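Local atomic coordinates of galactan 1,3-beta-galactosidase (Phanerochaete chrysosporium, PDB entry 7BYS), a protein that probably hydrolyses beta-1,3-linked galactan chains from their ends, releasing galactose, and carries a calcium-binding carbohydrate-binding module. Residues K129-D134 against Y172-Q177; S251-M256 against Y273-S278; S322-S327 against G388-I393; S372-P377 against G404-T409. All blocks are in the same frame, centred on the assembly; numbering follows the deposited sequence. Where two conformers were deposited one is given.

Overall arrangement
Contact 1 comes first along the chain: it brings strand 174-181 back against the loop that follows strand 123-128, tying two neighbouring four-stranded antiparallel sheets of the glycoside hydrolase family 43 propeller. Contact 2 follows in series and pairs strands 252-259 and 269-276, a hairpin inside a later sheet. Contacts 3 and 4 lie within the carbohydrate-binding module, and their segments alternate along the chain, so the two loops cross. Contact 3 joins the calcium-site loop to the turn leading into strand 392-402, while contact 4 pairs strands 367-373 and 405-410. Contacts 1 and 4 are farthest apart, with centres about 58 Å from each other; contacts 2 and 3 approach to about 7 Å between nearest atoms without touching.

Contact 1: residues K129-D134 against Y172-Q177; sequences KPLGAD and YNVTAQ. With NAG (2-acetamido-2-deoxy-beta-D-glucopyranose), chain D.
Leu131 reaches over the start of strand 174-181 from a loop whose backbone is left-handed at Leu131 and Gly132. Its CB points neither toward the strand nor away from it, but the first torsion (chi1 -51°) sets CG anti to the carbonyl carbon, and the branch swings toward the strand. There Leu131 CG meets Val174 CG1 at 3.9 Å, the side chains crossing at about a right angle. At the tip the methyls part: Leu131 CD1 lies 4.0 Å from both Val174 CG1 and Gln177 N, whereas Leu131 CD2 lies 3.6 Å from Val174 O and 3.7 Å from C6 of the N-acetylglucosamine. The other methyl of Val174, CG2, takes Pro130 CB at 3.8 Å; both residues also pack on Leu152, so a rigid ring and a beta-branched residue suit this buried side. The sugar is covalently linked to Asn173 ND2. A water accepts from Leu131 N and donates to Asn173 OD1 (2.9 Å), with a weak further bond to the sugar's O7. Lys129 NZ and Asp134 OD1 form a 2.8 Å salt bridge. With no direct hydrogen bond between the segments, cohesion rests on apolar contact and one water bridge, and the glycan extends the surface against which the exposed leucine lies.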
loop_
_atom_site.group_PDB
_atom_site.type_symbol
_atom_site.label_atom_id
_atom_site.label_comp_id
_atom_site.label_asym_id
_atom_site.label_seq_id
_atom_site.Cartn_x
_atom_site.Cartn_y
_atom_site.Cartn_z
ATOM N N LYS A 129 7.743 -10.451 -23.896
ATOM C CA LYS A 129 8.058 -9.025 -23.874
ATOM C C LYS A 129 7.070 -8.279 -24.758
ATOM O O LYS A 129 6.988 -8.576 -25.962
ATOM C CB LYS A 129 9.460 -8.781 -24.398
ATOM C CG LYS A 129 10.578 -9.165 -23.438
ATOM C CD LYS A 129 11.915 -8.650 -23.962
ATOM C CE LYS A 129 13.035 -8.833 -22.957
ATOM N NZ LYS A 129 12.870 -7.946 -21.781
ATOM N N PRO A 130 6.330 -7.303 -24.228
ATOM C CA PRO A 130 5.339 -6.583 -25.045
ATOM C C PRO A 130 6.002 -5.749 -26.137
ATOM O O PRO A 130 6.868 -4.911 -25.867
ATOM C CB PRO A 130 4.614 -5.695 -24.028
ATOM C CG PRO A 130 5.557 -5.568 -22.892
ATOM C CD PRO A 130 6.330 -6.855 -22.827
ATOM N N LEU A 131 5.568 -5.982 -27.377
ATOM C CA LEU A 131 6.198 -5.414 -28.576
ATOM C C LEU A 131 7.706 -5.641 -28.599
ATOM O O LEU A 131 8.448 -4.882 -29.234
ATOM C CB LEU A 131 5.838 -3.939 -28.777
ATOM C CG LEU A 131 4.332 -3.657 -28.711
ATOM C CD1 LEU A 131 4.080 -2.179 -28.718
ATOM C CD2 LEU A 131 3.582 -4.335 -29.859
ATOM N N GLY A 132 8.170 -6.676 -27.903
ATOM C CA GLY A 132 9.574 -7.009 -27.854
ATOM C C GLY A 132 10.407 -6.191 -26.889
ATOM O O GLY A 132 11.621 -6.403 -26.825
ATOM N N ALA A 133 9.804 -5.271 -26.144
ATOM C CA ALA A 133 10.529 -4.402 -25.224
ATOM C C ALA A 133 10.319 -4.862 -23.787
ATOM O O ALA A 133 9.447 -5.679 -23.493
ATOM C CB ALA A 133 10.074 -2.946 -25.388
ATOM N N ASP A 134 11.155 -4.330 -22.894
ATOM C CA ASP A 134 11.078 -4.661 -21.480
ATOM C C ASP A 134 9.726 -4.274 -20.904
ATOM O O ASP A 134 9.131 -3.250 -21.260
ATOM C CB ASP A 134 12.104 -3.846 -20.691
ATOM C CG ASP A 134 13.525 -4.306 -20.902
ATOM O OD1 ASP A 134 13.753 -5.308 -21.623
ATOM O OD2 ASP A 134 14.425 -3.646 -20.330
ATOM N N TYR A 172 -5.129 -10.544 -24.738
ATOM C CA TYR A 172 -4.070 -11.552 -24.702
ATOM C C TYR A 172 -2.707 -10.999 -25.080
ATOM O O TYR A 172 -1.692 -11.643 -24.785
ATOM C CB TYR A 172 -4.361 -12.703 -25.677
ATOM C CG TYR A 172 -5.501 -13.623 -25.306
ATOM C CD1 TYR A 172 -6.152 -13.534 -24.076
ATOM C CD2 TYR A 172 -5.919 -14.599 -26.203
ATOM C CE1 TYR A 172 -7.200 -14.397 -23.757
ATOM C CE2 TYR A 172 -6.960 -15.455 -25.903
ATOM C CZ TYR A 172 -7.595 -15.360 -24.682
ATOM O OH TYR A 172 -8.636 -16.229 -24.402
ATOM N N ASN A 173 -2.660 -9.842 -25.730
ATOM C CA ASN A 173 -1.424 -9.357 -26.316
ATOM C C ASN A 173 -1.536 -7.849 -26.496
ATOM O O ASN A 173 -2.634 -7.290 -26.553
ATOM C CB ASN A 173 -1.161 -10.081 -27.645
ATOM C CG ASN A 173 0.168 -9.725 -28.258
ATOM O OD1 ASN A 173 1.131 -9.399 -27.559
ATOM N ND2 ASN A 173 0.226 -9.782 -29.588
ATOM N N VAL A 174 -0.380 -7.198 -26.592
ATOM C CA VAL A 174 -0.306 -5.760 -26.819
ATOM C C VAL A 174 -0.274 -5.508 -28.322
ATOM O O VAL A 174 0.538 -6.110 -29.036
ATOM C CB VAL A 174 0.944 -5.182 -26.140
ATOM C CG1 VAL A 174 1.130 -3.740 -26.536
ATOM C CG2 VAL A 174 0.862 -5.346 -24.626
ATOM N N THR A 175 -1.153 -4.625 -28.804
ATOM C CA THR A 175 -1.310 -4.358 -30.235
ATOM C C THR A 175 -0.629 -3.073 -30.707
ATOM O O THR A 175 -0.024 -3.063 -31.786
ATOM C CB THR A 175 -2.798 -4.349 -30.626
ATOM O OG1 THR A 175 -2.926 -4.164 -32.044
ATOM C CG2 THR A 175 -3.571 -3.253 -29.923
ATOM N N ALA A 176 -0.702 -1.988 -29.937
ATOM C CA ALA A 176 -0.180 -0.703 -30.378
ATOM C C ALA A 176 0.296 0.072 -29.162
ATOM O O ALA A 176 -0.343 0.032 -28.109
ATOM C CB ALA A 176 -1.259 0.128 -31.086
ATOM N N GLN A 177 1.407 0.786 -29.319
ATOM C CA GLN A 177 1.809 1.766 -28.321
ATOM C C GLN A 177 0.890 2.973 -28.397
ATOM O O GLN A 177 0.488 3.410 -29.480
ATOM C CB GLN A 177 3.234 2.234 -28.575
ATOM C CG GLN A 177 3.870 2.933 -27.379
ATOM C CD GLN A 177 5.380 3.026 -27.498
ATOM O OE1 GLN A 177 6.085 2.030 -27.348
ATOM N NE2 GLN A 177 5.880 4.222 -27.785
HETATM C C1 NAG D . 1.412 -9.465 -30.341
HETATM C C2 NAG D . 1.872 -10.611 -31.238
HETATM C C3 NAG D . 3.077 -10.257 -32.040
HETATM C C4 NAG D . 2.898 -8.962 -32.780
HETATM C C5 NAG D . 2.491 -7.854 -31.803
HETATM C C6 NAG D . 2.341 -6.536 -32.503
HETATM C C7 NAG D . 3.074 -11.882 -29.279
HETATM C C8 NAG D . 3.213 -13.188 -28.488
HETATM N N2 NAG D . 2.112 -11.831 -30.388
HETATM O O3 NAG D . 3.349 -11.322 -32.994
HETATM O O4 NAG D . 4.117 -8.610 -33.439
HETATM O O5 NAG D . 1.224 -8.213 -31.148
HETATM O O6 NAG D . 1.080 -6.471 -33.114
HETATM O O7 NAG D . 3.750 -10.946 -28.983
HETATM O O HOH W 1 3.475 -7.797 -27.836
#

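Contact 2: residues S251-M256 against Y273-S278; sequences SNAIYM and YPLDFS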
loop_
_atom_site.group_PDB
_atom_site.type_symbol
_atom_site.label_atom_id
_atom_site.label_comp_id
_atom_site.label_asym_id
_atom_site.label_seq_id
_atom_site.Cartn_x
_atom_site.Cartn_y
_atom_site.Cartn_z
ATOM N N SER A 251 -16.872 10.241 -6.252
ATOM C CA SER A 251 -16.136 11.306 -6.917
ATOM C C SER A 251 -14.669 11.341 -6.519
ATOM O O SER A 251 -13.950 12.256 -6.929
ATOM C CB SER A 251 -16.786 12.664 -6.657
ATOM O OG SER A 251 -16.927 12.895 -5.274
ATOM N N ASN A 252 -14.212 10.360 -5.745
ATOM C CA ASN A 252 -12.813 10.270 -5.350
ATOM C C ASN A 252 -12.253 8.894 -5.704
ATOM O O ASN A 252 -12.676 8.277 -6.684
ATOM C CB ASN A 252 -12.668 10.615 -3.864
ATOM C CG ASN A 252 -13.225 12.000 -3.531
ATOM O OD1 ASN A 252 -12.663 13.019 -3.928
ATOM N ND2 ASN A 252 -14.348 12.032 -2.817
ATOM N N ALA A 253 -11.293 8.416 -4.926
ATOM C CA ALA A 253 -10.673 7.126 -5.178
ATOM C C ALA A 253 -10.026 6.668 -3.880
ATOM O O ALA A 253 -9.986 7.402 -2.888
ATOM C CB ALA A 253 -9.629 7.237 -6.298
ATOM N N ILE A 254 -9.519 5.436 -3.896
ATOM C CA ILE A 254 -8.722 4.905 -2.799
ATOM C C ILE A 254 -7.324 4.636 -3.332
ATOM O O ILE A 254 -7.156 3.901 -4.317
ATOM C CB ILE A 254 -9.317 3.617 -2.231
ATOM C CG1 ILE A 254 -10.741 3.872 -1.743
ATOM C CG2 ILE A 254 -8.420 3.089 -1.107
ATOM C CD1 ILE A 254 -11.451 2.629 -1.308
ATOM N N TYR A 255 -6.328 5.225 -2.679
ATOM C CA TYR A 255 -4.939 4.869 -2.905
ATOM C C TYR A 255 -4.646 3.582 -2.145
ATOM O O TYR A 255 -4.792 3.536 -0.914
ATOM C CB TYR A 255 -4.042 5.987 -2.383
ATOM C CG TYR A 255 -2.593 5.588 -2.314
ATOM C CD1 TYR A 255 -1.795 5.658 -3.443
ATOM C CD2 TYR A 255 -2.019 5.132 -1.125
ATOM C CE1 TYR A 255 -0.463 5.292 -3.414
ATOM C CE2 TYR A 255 -0.683 4.742 -1.080
ATOM C CZ TYR A 255 0.089 4.829 -2.228
ATOM O OH TYR A 255 1.414 4.456 -2.202
ATOM N N MET A 256 -4.263 2.526 -2.857
ATOM C CA MET A 256 -3.858 1.270 -2.230
ATOM C C MET A 256 -2.386 1.081 -2.524
ATOM O O MET A 256 -1.999 0.919 -3.682
ATOM C CB MET A 256 -4.655 0.076 -2.746
ATOM C CG MET A 256 -6.132 0.217 -2.513
ATOM S SD MET A 256 -7.013 -1.112 -3.363
ATOM C CE MET A 256 -8.653 -0.930 -2.653
ATOM N N TYR A 273 -5.398 4.754 1.748
ATOM C CA TYR A 273 -5.902 6.052 2.168
ATOM C C TYR A 273 -6.889 6.573 1.136
ATOM O O TYR A 273 -6.783 6.246 -0.054
ATOM C CB TYR A 273 -4.765 7.073 2.265
ATOM C CG TYR A 273 -3.792 6.859 3.393
ATOM C CD1 TYR A 273 -4.223 6.781 4.710
ATOM C CD2 TYR A 273 -2.423 6.747 3.143
ATOM C CE1 TYR A 273 -3.314 6.607 5.757
ATOM C CE2 TYR A 273 -1.513 6.580 4.174
ATOM C CZ TYR A 273 -1.959 6.493 5.475
ATOM O OH TYR A 273 -1.029 6.313 6.486
ATOM N N PRO A 274 -7.834 7.412 1.550
ATOM C CA PRO A 274 -8.645 8.127 0.561
ATOM C C PRO A 274 -7.750 8.970 -0.336
ATOM O O PRO A 274 -6.765 9.559 0.109
ATOM C CB PRO A 274 -9.567 9.011 1.419
ATOM C CG PRO A 274 -9.538 8.383 2.809
ATOM C CD PRO A 274 -8.140 7.827 2.928
ATOM N N LEU A 275 -8.092 9.010 -1.608
ATOM C CA LEU A 275 -7.436 9.879 -2.574
ATOM C C LEU A 275 -8.500 10.903 -2.934
ATOM O O LEU A 275 -9.448 10.595 -3.663
ATOM C CB LEU A 275 -6.989 9.077 -3.789
ATOM C CG LEU A 275 -5.920 9.654 -4.714
ATOM C CD1 LEU A 275 -4.636 10.008 -3.959
ATOM C CD2 LEU A 275 -5.611 8.645 -5.826
ATOM N N ASP A 276 -8.369 12.101 -2.381
ATOM C CA ASP A 276 -9.403 13.114 -2.491
ATOM C C ASP A 276 -9.137 14.023 -3.682
ATOM O O ASP A 276 -8.035 14.560 -3.830
ATOM C CB ASP A 276 -9.488 13.925 -1.200
ATOM C CG ASP A 276 -10.778 14.697 -1.096
ATOM O OD1 ASP A 276 -10.953 15.632 -1.898
ATOM O OD2 ASP A 276 -11.626 14.358 -0.240
ATOM N N PHE A 277 -10.152 14.181 -4.528
ATOM C CA PHE A 277 -10.067 14.976 -5.746
ATOM C C PHE A 277 -10.749 16.332 -5.623
ATOM O O PHE A 277 -10.829 17.057 -6.623
ATOM C CB PHE A 277 -10.736 14.231 -6.908
ATOM C CG PHE A 277 -9.895 13.136 -7.513
ATOM C CD1 PHE A 277 -9.725 11.927 -6.856
ATOM C CD2 PHE A 277 -9.299 13.310 -8.759
ATOM C CE1 PHE A 277 -8.967 10.912 -7.418
ATOM C CE2 PHE A 277 -8.538 12.298 -9.324
ATOM C CZ PHE A 277 -8.378 11.098 -8.656
ATOM N N SER A 278 -11.246 16.685 -4.436
ATOM C CA SER A 278 -12.062 17.887 -4.286
ATOM C C SER A 278 -11.363 19.160 -4.748
ATOM O O SER A 278 -12.044 20.142 -5.063
ATOM C CB SER A 278 -12.506 18.045 -2.835
ATOM O OG SER A 278 -11.375 18.178 -1.989
#
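Four backbone hydrogen bonds join the strands, two at the Ala253-Leu275 pair and two at the Tyr255-Tyr273 pair. The shortest is Leu275 N to Ala253 O, 2.8 Å. Between them Ile254 faces Pro274 as a non-hydrogen-bonded pair, a place where this neighbour asks no N-H of a proline. Beyond the last pair a side chain takes over: Asn252, with CG anti to its carbonyl carbon, offers OD1 along a lone pair to Phe277 N (2.8 Å, an almost straight 176°), so the amide continues the bonding where the strand ends. On the Ala253 face, the small Ala253 CB fits at the edge of the Phe277 ring, 3.9 Å from CE1, and lies 4.1 Å from Leu275 CB. A second shell holds Phe277: Asp276 OD1 accepts Ser278 N at 2.8 Å in an Asx turn, and also Ser278 OG, with OD2 held by Tyr299, while the ring stacks on His194 and meets Phe199 edge-to-face. Separately, Tyr255 bonds through OH to Ser241, and its side chain comes about 5 Å from that of Gln242, a galactose-binding residue. The strands form a hairpin in a four-stranded antiparallel sheet, consistent with a blade of the five-bladed beta-propeller of family 43.

Contact 3: residues S322-S327 against G388-I393; sequences SGSGFS and GGNVVI. With CA (calcium ion), chain F.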
loop_
_atom_site.group_PDB
_atom_site.type_symbol
_atom_site.label_atom_id
_atom_site.label_comp_id
_atom_site.label_asym_id
_atom_site.label_seq_id
_atom_site.Cartn_x
_atom_site.Cartn_y
_atom_site.Cartn_z
ATOM N N SER A 322 13.838 19.209 19.956
ATOM C CA SER A 322 13.157 20.227 19.176
ATOM C C SER A 322 13.369 19.970 17.692
ATOM O O SER A 322 14.454 19.562 17.272
ATOM C CB SER A 322 13.705 21.612 19.517
ATOM O OG SER A 322 13.299 22.000 20.819
ATOM N N GLY A 323 12.338 20.231 16.897
ATOM C CA GLY A 323 12.468 20.077 15.463
ATOM C C GLY A 323 11.227 20.539 14.734
ATOM O O GLY A 323 10.106 20.384 15.236
ATOM N N SER A 324 11.417 21.107 13.540
ATOM C CA SER A 324 10.304 21.634 12.759
ATOM C C SER A 324 9.382 20.545 12.222
ATOM O O SER A 324 8.257 20.852 11.822
ATOM C CB SER A 324 10.822 22.472 11.590
ATOM O OG SER A 324 11.380 21.644 10.584
ATOM N N GLY A 325 9.818 19.287 12.194
ATOM C CA GLY A 325 8.949 18.232 11.719
ATOM C C GLY A 325 8.009 17.650 12.749
ATOM O O GLY A 325 7.209 16.770 12.412
ATOM N N PHE A 326 8.069 18.137 13.990
ATOM C CA PHE A 326 7.291 17.614 15.111
ATOM C C PHE A 326 6.087 18.490 15.412
ATOM O O PHE A 326 6.180 19.723 15.402
ATOM C CB PHE A 326 8.125 17.601 16.397
ATOM C CG PHE A 326 9.390 16.819 16.312
ATOM C CD1 PHE A 326 9.443 15.611 15.648
ATOM C CD2 PHE A 326 10.531 17.283 16.942
ATOM C CE1 PHE A 326 10.625 14.889 15.588
ATOM C CE2 PHE A 326 11.710 16.568 16.885
ATOM C CZ PHE A 326 11.760 15.374 16.208
ATOM N N SER A 327 4.981 17.847 15.771
ATOM C CA SER A 327 3.848 18.575 16.313
ATOM C C SER A 327 4.269 19.240 17.621
ATOM O O SER A 327 4.966 18.640 18.451
ATOM C CB SER A 327 2.706 17.588 16.565
ATOM O OG SER A 327 1.627 18.239 17.209
ATOM N N GLY A 388 14.116 10.523 7.948
ATOM C CA GLY A 388 15.036 11.454 8.565
ATOM C C GLY A 388 14.611 11.700 9.999
ATOM O O GLY A 388 13.464 11.451 10.384
ATOM N N GLY A 389 15.564 12.191 10.790
ATOM C CA GLY A 389 15.285 12.508 12.176
ATOM C C GLY A 389 14.282 13.625 12.373
ATOM O O GLY A 389 13.774 13.793 13.487
ATOM N N ASN A 390 13.975 14.380 11.315
ATOM C CA ASN A 390 12.986 15.447 11.370
ATOM C C ASN A 390 11.739 15.136 10.547
ATOM O O ASN A 390 10.971 16.044 10.239
ATOM C CB ASN A 390 13.618 16.767 10.918
ATOM C CG ASN A 390 12.854 17.990 11.397
ATOM O OD1 ASN A 390 12.321 18.013 12.505
ATOM N ND2 ASN A 390 12.807 19.019 10.555
ATOM N N VAL A 391 11.520 13.872 10.193
ATOM C CA VAL A 391 10.369 13.456 9.394
ATOM C C VAL A 391 9.546 12.496 10.239
ATOM O O VAL A 391 10.053 11.453 10.667
ATOM C CB VAL A 391 10.812 12.768 8.094
ATOM C CG1 VAL A 391 9.597 12.351 7.278
ATOM C CG2 VAL A 391 11.739 13.682 7.293
ATOM N N VAL A 392 8.272 12.818 10.436
ATOM C CA VAL A 392 7.378 12.044 11.296
ATOM C C VAL A 392 6.408 11.258 10.420
ATOM O O VAL A 392 5.835 11.803 9.463
ATOM C CB VAL A 392 6.636 12.965 12.279
ATOM C CG1 VAL A 392 5.506 12.209 13.008
ATOM C CG2 VAL A 392 7.640 13.553 13.265
ATOM N N ILE A 393 6.254 9.968 10.719
ATOM C CA ILE A 393 5.154 9.162 10.210
ATOM C C ILE A 393 4.474 8.497 11.398
ATOM O O ILE A 393 4.928 8.622 12.531
ATOM C CB ILE A 393 5.601 8.131 9.153
ATOM C CG1 ILE A 393 6.576 7.119 9.760
ATOM C CG2 ILE A 393 6.192 8.829 7.906
ATOM C CD1 ILE A 393 6.900 5.924 8.855
HETATM CA CA CA F . 5.221 16.710 19.833
HETATM O O HOH W 2 7.228 15.499 9.880
#
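The loop that carries Ser327 into the calcium site of the carbohydrate-binding module rests here against the turn before strand 392-402. Ser327 O binds the ion at 2.4 Å, in company with Glu308, Glu310, Asp422 and the backbone O of Lys330. Each segment contains a type I turn, Gly323 to Phe326 and Gly388 to Val391, and one amide joins them. With CG anti to its backbone N (chi1 -159°), Asn390 extends into the first turn. Its ND2 donates a hydrogen bond to Ser324 OG (3.0 Å), which lies in the amide plane, while its OD1 receives Gly325 N (2.8 Å) from above the carbonyl plane rather than on a lone pair. Gly325 CA approaches Asn390 O to 3.3 Å in a CA-H...O contact; a CB there would collide with that oxygen, and one on Gly323 with Asn390 OD1, so both places need glycine. Toward the strand, Val392 CG2 meets the ring edge of Phe326 at CD1 (3.6 Å), and a water links Gly325 O (2.8 Å) to Val392 N (2.9 Å). Phe326 also packs on Ala360 and Asp422. An alanine in place of Phe326 would lose this ring contact with Val392 and would probably loosen the backbone leading to Ser327. Polar bonds thus fix the outer turns, whereas the buried ring ties the loop to the strands beside the ion.

Contact 4: residues S372-P377 against G404-T409; sequences SVNGGP and GENSIT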
loop_
_atom_site.group_PDB
_atom_site.type_symbol
_atom_site.label_atom_id
_atom_site.label_comp_id
_atom_site.label_asym_id
_atom_site.label_seq_id
_atom_site.Cartn_x
_atom_site.Cartn_y
_atom_site.Cartn_z
ATOM N N SER A 372 2.965 -0.120 27.105
ATOM C CA SER A 372 2.305 -0.739 28.246
ATOM C C SER A 372 1.163 0.161 28.688
ATOM O O SER A 372 1.355 1.367 28.881
ATOM C CB SER A 372 3.313 -0.893 29.383
ATOM O OG SER A 372 2.663 -1.096 30.627
ATOM N N VAL A 373 -0.022 -0.413 28.848
ATOM C CA VAL A 373 -1.206 0.343 29.243
ATOM C C VAL A 373 -1.501 0.047 30.705
ATOM O O VAL A 373 -1.673 -1.117 31.081
ATOM C CB VAL A 373 -2.421 -0.013 28.371
ATOM C CG1 VAL A 373 -3.634 0.809 28.796
ATOM C CG2 VAL A 373 -2.102 0.215 26.895
ATOM N N ASN A 374 -1.578 1.099 31.516
ATOM C CA ASN A 374 -1.918 0.974 32.934
ATOM C C ASN A 374 -1.053 -0.075 33.632
ATOM O O ASN A 374 -1.525 -0.847 34.472
ATOM C CB ASN A 374 -3.409 0.692 33.114
ATOM C CG ASN A 374 -4.273 1.788 32.532
ATOM O OD1 ASN A 374 -3.987 2.970 32.701
ATOM N ND2 ASN A 374 -5.331 1.399 31.824
ATOM N N GLY A 375 0.220 -0.128 33.256
ATOM C CA GLY A 375 1.146 -1.074 33.836
ATOM C C GLY A 375 1.005 -2.500 33.365
ATOM O O GLY A 375 1.620 -3.391 33.965
ATOM N N GLY A 376 0.221 -2.755 32.312
ATOM C CA GLY A 376 0.044 -4.097 31.829
ATOM C C GLY A 376 1.259 -4.601 31.063
ATOM O O GLY A 376 2.228 -3.870 30.831
ATOM N N PRO A 377 1.217 -5.871 30.666
ATOM C CA PRO A 377 2.326 -6.426 29.876
ATOM C C PRO A 377 2.542 -5.612 28.606
ATOM O O PRO A 377 1.594 -5.127 27.989
ATOM C CB PRO A 377 1.848 -7.843 29.541
ATOM C CG PRO A 377 0.795 -8.147 30.557
ATOM C CD PRO A 377 0.134 -6.844 30.870
ATOM N N GLY A 404 -12.695 6.116 31.799
ATOM C CA GLY A 404 -12.020 7.088 32.631
ATOM C C GLY A 404 -10.617 7.381 32.142
ATOM O O GLY A 404 -10.372 7.437 30.933
ATOM N N GLU A 405 -9.688 7.562 33.072
ATOM C CA GLU A 405 -8.330 7.949 32.727
ATOM C C GLU A 405 -7.436 6.723 32.623
ATOM O O GLU A 405 -7.605 5.738 33.344
ATOM C CB GLU A 405 -7.767 8.926 33.758
ATOM C CG GLU A 405 -8.675 10.120 34.041
ATOM C CD GLU A 405 -8.663 11.171 32.937
ATOM O OE1 GLU A 405 -8.238 10.865 31.802
ATOM O OE2 GLU A 405 -9.079 12.318 33.207
ATOM N N ASN A 406 -6.481 6.797 31.702
ATOM C CA ASN A 406 -5.551 5.714 31.449
ATOM C C ASN A 406 -4.157 6.297 31.315
ATOM O O ASN A 406 -3.987 7.480 31.019
ATOM C CB ASN A 406 -5.879 5.005 30.132
ATOM C CG ASN A 406 -7.207 4.287 30.175
ATOM O OD1 ASN A 406 -7.266 3.104 30.491
ATOM N ND2 ASN A 406 -8.280 5.001 29.847
ATOM N N SER A 407 -3.159 5.443 31.533
ATOM C CA SER A 407 -1.764 5.789 31.288
ATOM C C SER A 407 -1.184 4.842 30.247
ATOM O O SER A 407 -1.509 3.651 30.222
ATOM C CB SER A 407 -0.939 5.667 32.579
ATOM O OG SER A 407 -0.559 4.316 32.822
ATOM N N ILE A 408 -0.330 5.376 29.376
ATOM C CA ILE A 408 0.373 4.571 28.383
ATOM C C ILE A 408 1.857 4.886 28.500
ATOM O O ILE A 408 2.254 6.049 28.377
ATOM C CB ILE A 408 -0.118 4.840 26.951
ATOM C CG1 ILE A 408 -1.645 4.721 26.864
ATOM C CG2 ILE A 408 0.549 3.875 25.987
ATOM C CD1 ILE A 408 -2.219 5.208 25.528
ATOM N N THR A 409 2.671 3.862 28.745
ATOM C CA THR A 409 4.102 4.035 28.970
ATOM C C THR A 409 4.871 3.486 27.775
ATOM O O THR A 409 4.621 2.358 27.333
ATOM C CB THR A 409 4.541 3.330 30.256
ATOM O OG1 THR A 409 3.935 3.978 31.380
ATOM C CG2 THR A 409 6.042 3.418 30.419
HETATM O O HOH W 3 1.473 2.081 31.669
#
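The firmly bonded part of this contact centres on Asn374. Its side chain grips two successive residues of strand 405-410: OD1 receives Ser407 N (2.9 Å, 170°) from above the carbonyl plane, and ND2 reaches a lone pair of Asn406 OD1 (2.9 Å) within its own amide plane. Asn374 N adds a bond to Ser407 O. Ser372 and Thr409 exchange two backbone bonds, the shorter being Thr409 N to Ser372 O at 2.8 Å. The chain reverses in a type I' turn, closed by Gly376 N to Val373 O (2.8 Å), whose central positions have positive phi, readily adopted by asparagine and glycine; Ser372 OG, donating to a lone pair of Gly376 O (2.8 Å), braces its end. On the more open side, beside the exposed Gly375, the link is a water that donates to Ser372 O, accepts from Gly375 N (3.0 Å) and bonds with Ser407 OG and Thr409 OG1. An alanine at Asn374 would lose both amide bonds and would probably leave the turn less firmly held. Asn406 OD1 also accepts Asn402 N, and Thr409 OG1 meets Thr342. Strand 405-410 lies between 339-349 and 367-373 in a five-stranded antiparallel sheet, while Val373 packs on Leu399 and Leu401 of the module's other sheet.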